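Local coordinates for type VI secretion system-associated protein TagF (Pseudomonas aeruginosa PAO1, PDB 2QNU), which is of unknown biochemical function but, as a TagF-family protein, probably serves as an accessory or regulatory factor of the type VI secretion system, at residues B[57-62]-B[107-112]; B[181-186]-B[208-213]; B[14-19]-B[85-90]; B[30-35]-B[200-205]. All coordinates share one frame; numbering follows the deposited sequence.

Overall arrangement
Following the chain from its N terminus, 14-19 opens contact 3, 30-35 on helix 23-44 opens contact 4 and strand 58-62 opens contact 1. Contact 3 closes first, at 85-90, and contact 1 follows at 107-112, so these two cross. Contact 2 opens on strand 180-185; contact 4 closes at 200-205 before contact 2 does at 208-213, so this pair crosses as well. Contact 1 is nested within the long loop of contact 4, which contact 3 also crosses. Contacts 1, 2 and 3 reach one antiparallel sheet, where strands 58-62 and 180-185 are neighbours. Contact 4 ties helix 23-44 to the loop between strand 194-199 and helix 209-212, and its Trp32 meets Trp183 of contact 2.

Contact 1 of 4, residues B[57-62]-B[107-112]; sequences LWRFAI and GDDGWF
Arg59 lays the aliphatic part of its side chain against Phe112 and brings its charged end close to Asp109. With CG anti to the carbonyl carbon (chi1 -57°) and the chain extended from CG to NE, the arginine reaches straight from its strand toward the helix. Its CD lies 3.8 Å from Phe112 CB, which also covers one guanidinium face. At the edge of that group, Arg59 NH1 forms a long salt bridge of 3.3 Å with Asp109 OD1, with guanidinium and carboxylate planes 61° apart. Both charges have partners elsewhere: Arg59 NE pairs with Glu116, and Asp109 OD1 with Arg168 of the second subunit. Strand 58-62 belongs to an antiparallel sheet, with helix 110-121 packed on the face to which Arg59 points; Phe60 points away and meets Trp29 of helix 23-44. A long arginine suits this place: its methylenes pack on Phe112 and its charge reaches Asp109, itself paired across the subunit interface. The Phe112 ring lies between two tryptophans: Trp111 CE3 is 3.6 Å above the plane, over the centre of one face, and Trp184 packs edge-to-face on the opposite side. Ahead of the turn into the helix, Asp108 OD2 accepts from Gly110 N (2.7 Å), a capping bond.

Contact 2 of 4, residues B[181-186]-B[208-213]; sequences SHWWGR and GRFLTG. With ACT (acetate ion), chain F.
Trp183 receives the edge of Phe210 on its indole face, the one direct link between the two segments. Along the strand, Ser181 comes first: its OG accepts a hydrogen bond from Trp183 NE1 at 2.9 Å and also bonds to Gly200 O. A small hydroxyl fits this buried spot, satisfying the indole N-H and helping to fix the ring. His182 points elsewhere; its NE2 donates an almost straight bond (173°) to OXT of an acetate ion, probably from the crystallisation liquor, 2.6 Å away near the imidazole plane. At Trp183, CB points toward the helix, and with CG anti to the carbonyl carbon (chi1 -53°) the indole turns its face to Phe210. Phe210 CZ rests 3.6 Å from Trp183 CD2, and the centroids of the six-membered ring of Trp183 and of the Phe210 ring are 4.9 Å apart with planes at 58°. The short helix 209-212 thus packs on the sheet face from which Trp183 projects. Trp184 turns instead to Phe112. Phe210 makes a second edge-to-face contact, with Trp58, whose NE1 bonds to Phe210 O. Between these segments the cohesion is one aromatic edge against one pi face, while the indole's polar atom is satisfied inside its own strand.

Contact 3 of 4, residues B[14-19]-B[85-90]; sequences GDFVSR and RYFPLT
Phe16 and Phe87 meet as a T-shaped pair, the edge of the first ring standing on the face of the second. One carbon does nearly all the touching: Phe16 CE2 sits over the centre of the Phe87 ring, with Phe87 CD2 as its closest atom at 3.7 Å. The planes are 81° apart, close to perpendicular, and the centroids lie 5.1 Å from each other. Phe87 swings CG to the side opposite its backbone N (chi1 -156°), presenting a face to Phe16. The end of the Phe16 side chain comes nearer to 85-90 than the direction of its CB suggests, and this brings CE2 over Phe87. The opposite face of Phe87 is covered near its rim by Pro88 CD, 3.6 Å above the plane. One phenylalanine offers its C-H edge and the other its pi face, which is what a T-shaped pair needs.

Arg85 makes the polar link. Its chain bends at chi3, turning the guanidinium so that NH2 approaches Gly14 O at 2.6 Å, near the guanidinium plane; the angle at hydrogen of 123° makes this a weak bond. The stronger partner of the arginine is Asp81, which takes NE in a salt bridge.

Leu33 and Asp30 of helix 23-44 also touch Phe87. The arrangement is that of loops entering an antiparallel sheet: 14-17 and 85-88 lead into strands 18-19 and 89-95, which flank strand 4-7 on its two sides and therefore run parallel to each other.

Contact 4 of 4, residues B[30-35]-B[200-205]; sequences DAWLAS and GLPPAP
Trp32 donates its indole N-H to the backbone carbonyl of Pro202, the polar part of this contact. Trp32 NE1 and Pro202 O are 2.8 Å apart with an angle of 156° at the hydrogen. The oxygen lies in the indole plane, the donor in the carbonyl plane on a lone pair. Tryptophan suits the place, offering both this N-H and a broad apolar surface. A second polar bond lies within the helix: Ser35 OG bonds at 2.6 Å to Ala31 O, the carbonyl one turn earlier, which also takes Ser35 N from the opposite face.

Apolar contacts with Leu201 and Pro202 flank the hydrogen bond. The CB of Trp32 points toward the loop, and CG set anti to the backbone N (chi1 172°) carries the indole on to Pro202; Trp32 CZ2 meets Pro202 CG at 3.6 Å, the side chains crossing at about a right angle. Leu201 CB approaches Trp32 CD1 obliquely at 4.0 Å. The small methyl of Ala204 allows a close approach of the backbones, its CB lying 3.7 Å from Ser35 O.

Helix 23-44 thereby holds the loop joining strand 194-199 to helix 209-212, with Trp183 of strand 180-185 and Phe210 of helix 209-212 both touching Trp32.

Contact 1 of 4, residues B[57-62]-B[107-112]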
# COMPACT_ATOMS: atom_id res chain seq x y z
N LEU B 57 10.09 -22.11 1.09
CA LEU B 57 9.32 -21.95 -0.11
C LEU B 57 8.75 -20.53 0.02
O LEU B 57 8.22 -20.17 1.12
CB LEU B 57 8.20 -22.99 -0.19
CG LEU B 57 8.67 -24.37 -0.71
CD1 LEU B 57 9.55 -25.11 0.33
CD2 LEU B 57 7.48 -25.18 -1.10
N TRP B 58 8.95 -19.72 -1.05
CA TRP B 58 8.47 -18.37 -1.11
C TRP B 58 7.30 -18.25 -2.08
O TRP B 58 7.38 -18.52 -3.24
CB TRP B 58 9.59 -17.43 -1.47
CG TRP B 58 10.63 -17.39 -0.43
CD1 TRP B 58 11.85 -17.98 -0.47
CD2 TRP B 58 10.58 -16.68 0.79
NE1 TRP B 58 12.56 -17.72 0.68
CE2 TRP B 58 11.81 -16.89 1.46
CE3 TRP B 58 9.64 -15.82 1.36
CZ2 TRP B 58 12.09 -16.33 2.69
CZ3 TRP B 58 9.90 -15.30 2.60
CH2 TRP B 58 11.12 -15.56 3.26
N ARG B 59 6.20 -17.83 -1.54
CA ARG B 59 5.04 -17.40 -2.31
C ARG B 59 5.36 -15.95 -2.77
O ARG B 59 6.02 -15.23 -2.07
CB ARG B 59 3.85 -17.35 -1.39
CG ARG B 59 3.57 -18.65 -0.70
CD ARG B 59 2.62 -18.52 0.44
NE ARG B 59 2.50 -19.80 1.17
CZ ARG B 59 1.68 -20.00 2.20
NH1 ARG B 59 0.83 -19.06 2.58
NH2 ARG B 59 1.64 -21.17 2.80
N PHE B 60 4.92 -15.58 -3.97
CA PHE B 60 5.17 -14.28 -4.47
C PHE B 60 4.04 -13.70 -5.33
O PHE B 60 3.27 -14.42 -5.94
CB PHE B 60 6.48 -14.27 -5.27
CG PHE B 60 6.45 -15.17 -6.48
CD1 PHE B 60 5.93 -14.73 -7.70
CD2 PHE B 60 7.00 -16.44 -6.42
CE1 PHE B 60 5.93 -15.56 -8.81
CE2 PHE B 60 7.00 -17.28 -7.50
CZ PHE B 60 6.47 -16.88 -8.69
N ALA B 61 4.03 -12.37 -5.37
CA ALA B 61 3.28 -11.61 -6.33
C ALA B 61 4.13 -10.46 -6.86
O ALA B 61 4.68 -9.64 -6.10
CB ALA B 61 2.07 -11.09 -5.70
N ILE B 62 4.28 -10.47 -8.17
CA ILE B 62 5.14 -9.57 -8.91
C ILE B 62 4.33 -8.68 -9.86
O ILE B 62 3.54 -9.15 -10.66
CB ILE B 62 6.15 -10.37 -9.66
CG1 ILE B 62 7.00 -11.15 -8.58
CG2 ILE B 62 6.99 -9.47 -10.59
CD1 ILE B 62 7.92 -12.15 -9.16
N GLY B 107 -5.04 -12.08 0.63
CA GLY B 107 -6.19 -12.94 0.54
C GLY B 107 -5.93 -14.39 0.97
O GLY B 107 -4.86 -14.72 1.51
N ASP B 108 -6.92 -15.23 0.70
CA ASP B 108 -6.91 -16.58 1.19
C ASP B 108 -5.63 -17.36 0.78
O ASP B 108 -5.11 -17.28 -0.36
CB ASP B 108 -8.17 -17.31 0.76
CG ASP B 108 -8.21 -18.76 1.27
OD1 ASP B 108 -8.63 -18.98 2.43
OD2 ASP B 108 -7.81 -19.67 0.51
N ASP B 109 -5.09 -18.08 1.76
CA ASP B 109 -3.86 -18.87 1.56
C ASP B 109 -4.02 -20.14 0.73
O ASP B 109 -3.03 -20.73 0.29
CB ASP B 109 -3.32 -19.31 2.92
CG ASP B 109 -2.74 -18.16 3.72
OD1 ASP B 109 -1.94 -17.39 3.16
OD2 ASP B 109 -3.02 -18.11 4.95
N GLY B 110 -5.26 -20.54 0.48
CA GLY B 110 -5.57 -21.86 -0.08
C GLY B 110 -4.87 -22.24 -1.36
O GLY B 110 -4.30 -23.36 -1.46
N TRP B 111 -4.93 -21.35 -2.37
CA TRP B 111 -4.27 -21.60 -3.66
C TRP B 111 -2.75 -21.85 -3.46
O TRP B 111 -2.16 -22.78 -3.98
CB TRP B 111 -4.48 -20.40 -4.60
CG TRP B 111 -4.01 -20.64 -5.98
CD1 TRP B 111 -4.65 -21.39 -6.97
CD2 TRP B 111 -2.77 -20.21 -6.54
NE1 TRP B 111 -3.88 -21.40 -8.10
CE2 TRP B 111 -2.73 -20.68 -7.87
CE3 TRP B 111 -1.69 -19.45 -6.05
CZ2 TRP B 111 -1.64 -20.44 -8.70
CZ3 TRP B 111 -0.62 -19.18 -6.88
CH2 TRP B 111 -0.60 -19.67 -8.19
N PHE B 112 -2.14 -20.98 -2.68
CA PHE B 112 -0.71 -21.06 -2.37
C PHE B 112 -0.28 -22.38 -1.62
O PHE B 112 0.77 -23.00 -1.89
CB PHE B 112 -0.34 -19.80 -1.59
CG PHE B 112 -0.41 -18.52 -2.43
CD1 PHE B 112 0.59 -18.23 -3.33
CD2 PHE B 112 -1.50 -17.65 -2.35
CE1 PHE B 112 0.53 -17.07 -4.18
CE2 PHE B 112 -1.60 -16.50 -3.19
CZ PHE B 112 -0.58 -16.21 -4.08
O HOH W 1 -0.79 -17.02 1.08

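Contact 2 of 4, residues B[181-186]-B[208-213]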
# COMPACT_ATOMS: atom_id res chain seq x y z
N SER B 181 7.73 -6.31 -5.94
CA SER B 181 7.57 -7.74 -5.74
C SER B 181 7.41 -8.00 -4.23
O SER B 181 8.13 -7.38 -3.39
CB SER B 181 8.75 -8.47 -6.37
OG SER B 181 9.96 -8.11 -5.73
N HIS B 182 6.41 -8.82 -3.90
CA HIS B 182 6.12 -9.26 -2.55
C HIS B 182 6.42 -10.78 -2.47
O HIS B 182 6.16 -11.54 -3.41
CB HIS B 182 4.67 -9.01 -2.15
CG HIS B 182 4.36 -7.57 -1.83
ND1 HIS B 182 4.01 -6.65 -2.79
CD2 HIS B 182 4.42 -6.90 -0.66
CE1 HIS B 182 3.86 -5.46 -2.21
NE2 HIS B 182 4.08 -5.60 -0.91
N TRP B 183 6.96 -11.18 -1.34
CA TRP B 183 7.47 -12.54 -1.12
C TRP B 183 7.10 -12.86 0.30
O TRP B 183 7.36 -12.02 1.20
CB TRP B 183 8.97 -12.53 -1.25
CG TRP B 183 9.44 -11.94 -2.50
CD1 TRP B 183 9.70 -10.58 -2.74
CD2 TRP B 183 9.77 -12.63 -3.70
NE1 TRP B 183 10.15 -10.42 -4.02
CE2 TRP B 183 10.19 -11.64 -4.64
CE3 TRP B 183 9.75 -13.99 -4.09
CZ2 TRP B 183 10.57 -11.97 -5.93
CZ3 TRP B 183 10.11 -14.31 -5.37
CH2 TRP B 183 10.56 -13.32 -6.27
N TRP B 184 6.39 -13.98 0.52
CA TRP B 184 5.95 -14.32 1.87
C TRP B 184 5.84 -15.84 2.02
O TRP B 184 5.90 -16.56 1.04
CB TRP B 184 4.65 -13.65 2.24
CG TRP B 184 3.43 -14.18 1.53
CD1 TRP B 184 2.52 -15.00 2.04
CD2 TRP B 184 3.00 -13.86 0.20
NE1 TRP B 184 1.52 -15.27 1.10
CE2 TRP B 184 1.82 -14.58 -0.04
CE3 TRP B 184 3.51 -13.05 -0.83
CZ2 TRP B 184 1.16 -14.51 -1.22
CZ3 TRP B 184 2.83 -12.99 -2.01
CH2 TRP B 184 1.68 -13.72 -2.21
N GLY B 185 5.65 -16.29 3.25
CA GLY B 185 5.39 -17.68 3.49
C GLY B 185 5.66 -18.13 4.90
O GLY B 185 5.76 -17.30 5.81
N ARG B 186 5.74 -19.46 5.08
CA ARG B 186 5.84 -20.08 6.43
C ARG B 186 7.24 -19.99 7.02
O ARG B 186 7.43 -20.12 8.22
CB ARG B 186 5.44 -21.55 6.41
CG ARG B 186 4.08 -21.81 5.89
CD ARG B 186 3.68 -23.34 5.92
NE ARG B 186 2.24 -23.41 6.12
CZ ARG B 186 1.36 -23.83 5.23
NH1 ARG B 186 1.72 -24.34 4.05
NH2 ARG B 186 0.12 -23.80 5.55
N GLY B 208 20.51 -14.04 -1.71
CA GLY B 208 20.90 -14.62 -0.46
C GLY B 208 19.96 -14.53 0.75
O GLY B 208 19.92 -15.49 1.55
N ARG B 209 19.25 -13.42 0.90
CA ARG B 209 18.37 -13.19 2.04
C ARG B 209 17.20 -14.17 2.00
O ARG B 209 16.70 -14.55 3.05
CB ARG B 209 17.86 -11.71 2.12
CG ARG B 209 18.97 -10.74 2.63
CD ARG B 209 19.60 -9.66 1.68
NE ARG B 209 18.73 -8.53 1.57
CZ ARG B 209 18.95 -7.32 1.01
NH1 ARG B 209 20.13 -6.90 0.51
NH2 ARG B 209 17.92 -6.50 0.97
N PHE B 210 16.81 -14.60 0.81
CA PHE B 210 15.79 -15.68 0.70
C PHE B 210 16.29 -17.03 1.26
O PHE B 210 15.47 -17.94 1.46
CB PHE B 210 15.44 -15.96 -0.76
CG PHE B 210 14.67 -14.87 -1.43
CD1 PHE B 210 13.43 -14.48 -0.95
CD2 PHE B 210 15.19 -14.26 -2.58
CE1 PHE B 210 12.69 -13.47 -1.63
CE2 PHE B 210 14.47 -13.23 -3.24
CZ PHE B 210 13.25 -12.83 -2.74
N LEU B 211 17.61 -17.17 1.40
CA LEU B 211 18.23 -18.45 1.87
C LEU B 211 18.64 -18.35 3.31
O LEU B 211 18.56 -19.32 4.01
CB LEU B 211 19.39 -18.95 1.00
CG LEU B 211 19.33 -18.74 -0.53
CD1 LEU B 211 20.65 -19.08 -1.22
CD2 LEU B 211 18.21 -19.48 -1.19
N THR B 212 19.02 -17.17 3.79
CA THR B 212 19.53 -17.08 5.11
C THR B 212 18.73 -16.20 6.02
O THR B 212 18.90 -16.28 7.24
CB THR B 212 20.97 -16.54 5.10
OG1 THR B 212 20.97 -15.15 4.78
CG2 THR B 212 21.78 -17.28 4.10
N GLY B 213 17.87 -15.35 5.47
CA GLY B 213 17.23 -14.30 6.27
C GLY B 213 18.19 -13.29 6.90
O GLY B 213 17.80 -12.49 7.75
C ACT F . 4.42 -4.34 2.04
O ACT F . 5.08 -5.44 1.99
OXT ACT F . 3.86 -3.87 0.98
CH3 ACT F . 4.36 -3.64 3.31

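Contact 3 of 4, residues B[14-19]-B[85-90]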
# COMPACT_ATOMS: atom_id res chain seq x y z
N GLY B 14 16.35 -34.62 -16.20
CA GLY B 14 17.74 -34.21 -16.28
C GLY B 14 18.01 -32.79 -16.73
O GLY B 14 19.05 -32.23 -16.39
N ASP B 15 17.08 -32.19 -17.47
CA ASP B 15 17.27 -30.87 -18.03
C ASP B 15 16.28 -29.85 -17.41
O ASP B 15 15.52 -30.17 -16.48
CB ASP B 15 17.20 -30.89 -19.60
CG ASP B 15 15.94 -31.59 -20.18
OD1 ASP B 15 15.17 -32.21 -19.37
OD2 ASP B 15 15.77 -31.55 -21.46
N PHE B 16 16.34 -28.62 -17.86
CA PHE B 16 15.33 -27.63 -17.47
C PHE B 16 13.98 -28.08 -17.97
O PHE B 16 13.89 -28.65 -19.02
CB PHE B 16 15.65 -26.25 -18.05
CG PHE B 16 16.73 -25.52 -17.33
CD1 PHE B 16 18.01 -25.57 -17.78
CD2 PHE B 16 16.44 -24.83 -16.18
CE1 PHE B 16 19.03 -24.89 -17.09
CE2 PHE B 16 17.43 -24.16 -15.48
CZ PHE B 16 18.74 -24.19 -15.95
N VAL B 17 12.94 -27.86 -17.20
CA VAL B 17 11.60 -28.24 -17.66
C VAL B 17 10.68 -27.02 -17.52
O VAL B 17 10.76 -26.27 -16.54
CB VAL B 17 11.05 -29.44 -16.85
CG1 VAL B 17 11.91 -30.65 -17.06
CG2 VAL B 17 11.04 -29.10 -15.40
N SER B 18 9.81 -26.84 -18.52
CA SER B 18 8.97 -25.65 -18.65
C SER B 18 7.67 -26.10 -19.33
O SER B 18 7.73 -26.70 -20.38
CB SER B 18 9.70 -24.63 -19.56
OG SER B 18 8.98 -23.41 -19.77
N ARG B 19 6.51 -25.88 -18.71
CA ARG B 19 5.23 -26.02 -19.39
C ARG B 19 4.30 -24.88 -19.04
O ARG B 19 4.36 -24.37 -17.94
CB ARG B 19 4.47 -27.31 -19.03
CG ARG B 19 5.26 -28.57 -18.74
CD ARG B 19 5.38 -29.51 -19.95
NE ARG B 19 6.77 -29.65 -20.39
CZ ARG B 19 7.20 -30.53 -21.30
NH1 ARG B 19 6.36 -31.38 -21.89
NH2 ARG B 19 8.49 -30.55 -21.62
N ARG B 85 22.39 -31.20 -10.35
CA ARG B 85 22.62 -29.76 -10.48
C ARG B 85 21.47 -28.98 -9.84
O ARG B 85 20.32 -29.42 -9.88
CB ARG B 85 22.82 -29.43 -11.95
CG ARG B 85 23.93 -30.29 -12.56
CD ARG B 85 23.98 -30.28 -14.08
NE ARG B 85 22.73 -30.69 -14.71
CZ ARG B 85 22.57 -30.83 -16.02
NH1 ARG B 85 23.58 -30.65 -16.86
NH2 ARG B 85 21.39 -31.15 -16.51
N TYR B 86 21.79 -27.85 -9.19
CA TYR B 86 20.83 -27.05 -8.42
C TYR B 86 20.14 -25.91 -9.20
O TYR B 86 20.80 -25.07 -9.80
CB TYR B 86 21.53 -26.50 -7.17
CG TYR B 86 22.05 -27.61 -6.32
CD1 TYR B 86 21.16 -28.41 -5.60
CD2 TYR B 86 23.43 -27.93 -6.27
CE1 TYR B 86 21.58 -29.45 -4.84
CE2 TYR B 86 23.88 -28.98 -5.52
CZ TYR B 86 22.94 -29.75 -4.79
OH TYR B 86 23.30 -30.82 -4.02
N PHE B 87 18.80 -25.89 -9.19
CA PHE B 87 18.03 -24.75 -9.67
C PHE B 87 16.64 -24.79 -9.09
O PHE B 87 16.07 -25.87 -8.96
CB PHE B 87 17.91 -24.78 -11.19
CG PHE B 87 17.66 -23.46 -11.77
CD1 PHE B 87 18.72 -22.55 -11.94
CD2 PHE B 87 16.35 -23.07 -12.16
CE1 PHE B 87 18.49 -21.32 -12.50
CE2 PHE B 87 16.14 -21.85 -12.72
CZ PHE B 87 17.20 -20.97 -12.88
N PRO B 88 16.08 -23.62 -8.69
CA PRO B 88 14.72 -23.66 -8.13
C PRO B 88 13.66 -24.20 -9.07
O PRO B 88 13.84 -24.26 -10.26
CB PRO B 88 14.44 -22.19 -7.82
CG PRO B 88 15.72 -21.62 -7.54
CD PRO B 88 16.68 -22.30 -8.51
N LEU B 89 12.55 -24.60 -8.49
CA LEU B 89 11.36 -25.01 -9.26
C LEU B 89 10.27 -24.02 -8.91
O LEU B 89 9.99 -23.75 -7.75
CB LEU B 89 10.91 -26.40 -8.85
CG LEU B 89 9.62 -26.98 -9.49
CD1 LEU B 89 9.81 -27.17 -10.97
CD2 LEU B 89 9.35 -28.31 -8.86
N THR B 90 9.64 -23.49 -9.93
CA THR B 90 8.64 -22.48 -9.73
C THR B 90 7.37 -22.95 -10.37
O THR B 90 7.42 -23.44 -11.47
CB THR B 90 9.08 -21.14 -10.43
OG1 THR B 90 10.37 -20.78 -9.96
CG2 THR B 90 8.12 -20.01 -10.13

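Contact 4 of 4, residues B[30-35]-B[200-205]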
# COMPACT_ATOMS: atom_id res chain seq x y z
N ASP B 30 14.18 -16.77 -15.52
CA ASP B 30 15.44 -17.51 -15.54
C ASP B 30 16.69 -16.66 -15.30
O ASP B 30 17.52 -17.01 -14.48
CB ASP B 30 15.61 -18.22 -16.89
CG ASP B 30 16.94 -18.99 -17.01
OD1 ASP B 30 17.02 -20.20 -16.57
OD2 ASP B 30 17.90 -18.43 -17.56
N ALA B 31 16.79 -15.51 -15.99
CA ALA B 31 17.97 -14.64 -15.88
C ALA B 31 18.02 -14.07 -14.48
O ALA B 31 19.08 -13.93 -13.88
CB ALA B 31 17.88 -13.56 -16.91
N TRP B 32 16.86 -13.75 -13.94
CA TRP B 32 16.84 -13.21 -12.60
C TRP B 32 17.23 -14.30 -11.59
O TRP B 32 17.98 -14.02 -10.68
CB TRP B 32 15.47 -12.55 -12.22
CG TRP B 32 15.39 -12.16 -10.73
CD1 TRP B 32 15.98 -11.10 -10.11
CD2 TRP B 32 14.77 -12.93 -9.70
NE1 TRP B 32 15.74 -11.13 -8.76
CE2 TRP B 32 15.00 -12.27 -8.49
CE3 TRP B 32 14.08 -14.15 -9.70
CZ2 TRP B 32 14.50 -12.74 -7.28
CZ3 TRP B 32 13.58 -14.64 -8.50
CH2 TRP B 32 13.79 -13.95 -7.30
N LEU B 33 16.72 -15.53 -11.70
CA LEU B 33 17.15 -16.60 -10.75
C LEU B 33 18.60 -16.92 -10.88
O LEU B 33 19.29 -16.99 -9.89
CB LEU B 33 16.39 -17.92 -10.99
CG LEU B 33 14.97 -17.90 -10.54
CD1 LEU B 33 14.28 -19.12 -11.09
CD2 LEU B 33 14.88 -17.86 -9.06
N ALA B 34 19.07 -17.06 -12.11
CA ALA B 34 20.46 -17.33 -12.34
C ALA B 34 21.44 -16.30 -11.75
O ALA B 34 22.50 -16.69 -11.23
CB ALA B 34 20.70 -17.48 -13.83
N SER B 35 21.11 -15.01 -11.86
CA SER B 35 21.94 -13.92 -11.31
C SER B 35 21.99 -14.01 -9.81
O SER B 35 23.03 -13.77 -9.18
CB SER B 35 21.33 -12.51 -11.68
OG SER B 35 21.08 -12.41 -13.07
N GLY B 200 10.65 -3.16 -7.28
CA GLY B 200 11.21 -3.95 -8.34
C GLY B 200 11.50 -5.38 -7.93
O GLY B 200 10.98 -5.84 -6.90
N LEU B 201 12.31 -6.06 -8.74
CA LEU B 201 12.81 -7.42 -8.42
C LEU B 201 13.89 -7.28 -7.42
O LEU B 201 14.60 -6.28 -7.45
CB LEU B 201 13.40 -8.14 -9.62
CG LEU B 201 12.43 -8.40 -10.78
CD1 LEU B 201 13.11 -8.91 -12.02
CD2 LEU B 201 11.34 -9.29 -10.34
N PRO B 202 14.04 -8.30 -6.54
CA PRO B 202 15.21 -8.29 -5.66
C PRO B 202 16.51 -8.15 -6.48
O PRO B 202 16.69 -8.80 -7.49
CB PRO B 202 15.11 -9.61 -4.93
CG PRO B 202 13.66 -10.04 -5.09
CD PRO B 202 13.16 -9.46 -6.34
N PRO B 203 17.37 -7.23 -6.08
CA PRO B 203 18.69 -7.20 -6.71
C PRO B 203 19.44 -8.52 -6.44
O PRO B 203 19.24 -9.15 -5.39
CB PRO B 203 19.39 -6.02 -6.06
CG PRO B 203 18.65 -5.69 -4.90
CD PRO B 203 17.20 -6.20 -5.04
N ALA B 204 20.29 -8.90 -7.39
CA ALA B 204 21.01 -10.18 -7.31
C ALA B 204 21.72 -10.35 -5.96
O ALA B 204 21.59 -11.38 -5.36
CB ALA B 204 21.95 -10.33 -8.45
N PRO B 205 22.44 -9.33 -5.47
CA PRO B 205 23.07 -9.50 -4.15
C PRO B 205 22.10 -9.63 -3.00
O PRO B 205 22.53 -9.86 -1.88
CB PRO B 205 23.92 -8.23 -3.99
CG PRO B 205 24.07 -7.68 -5.44
CD PRO B 205 22.79 -8.03 -6.10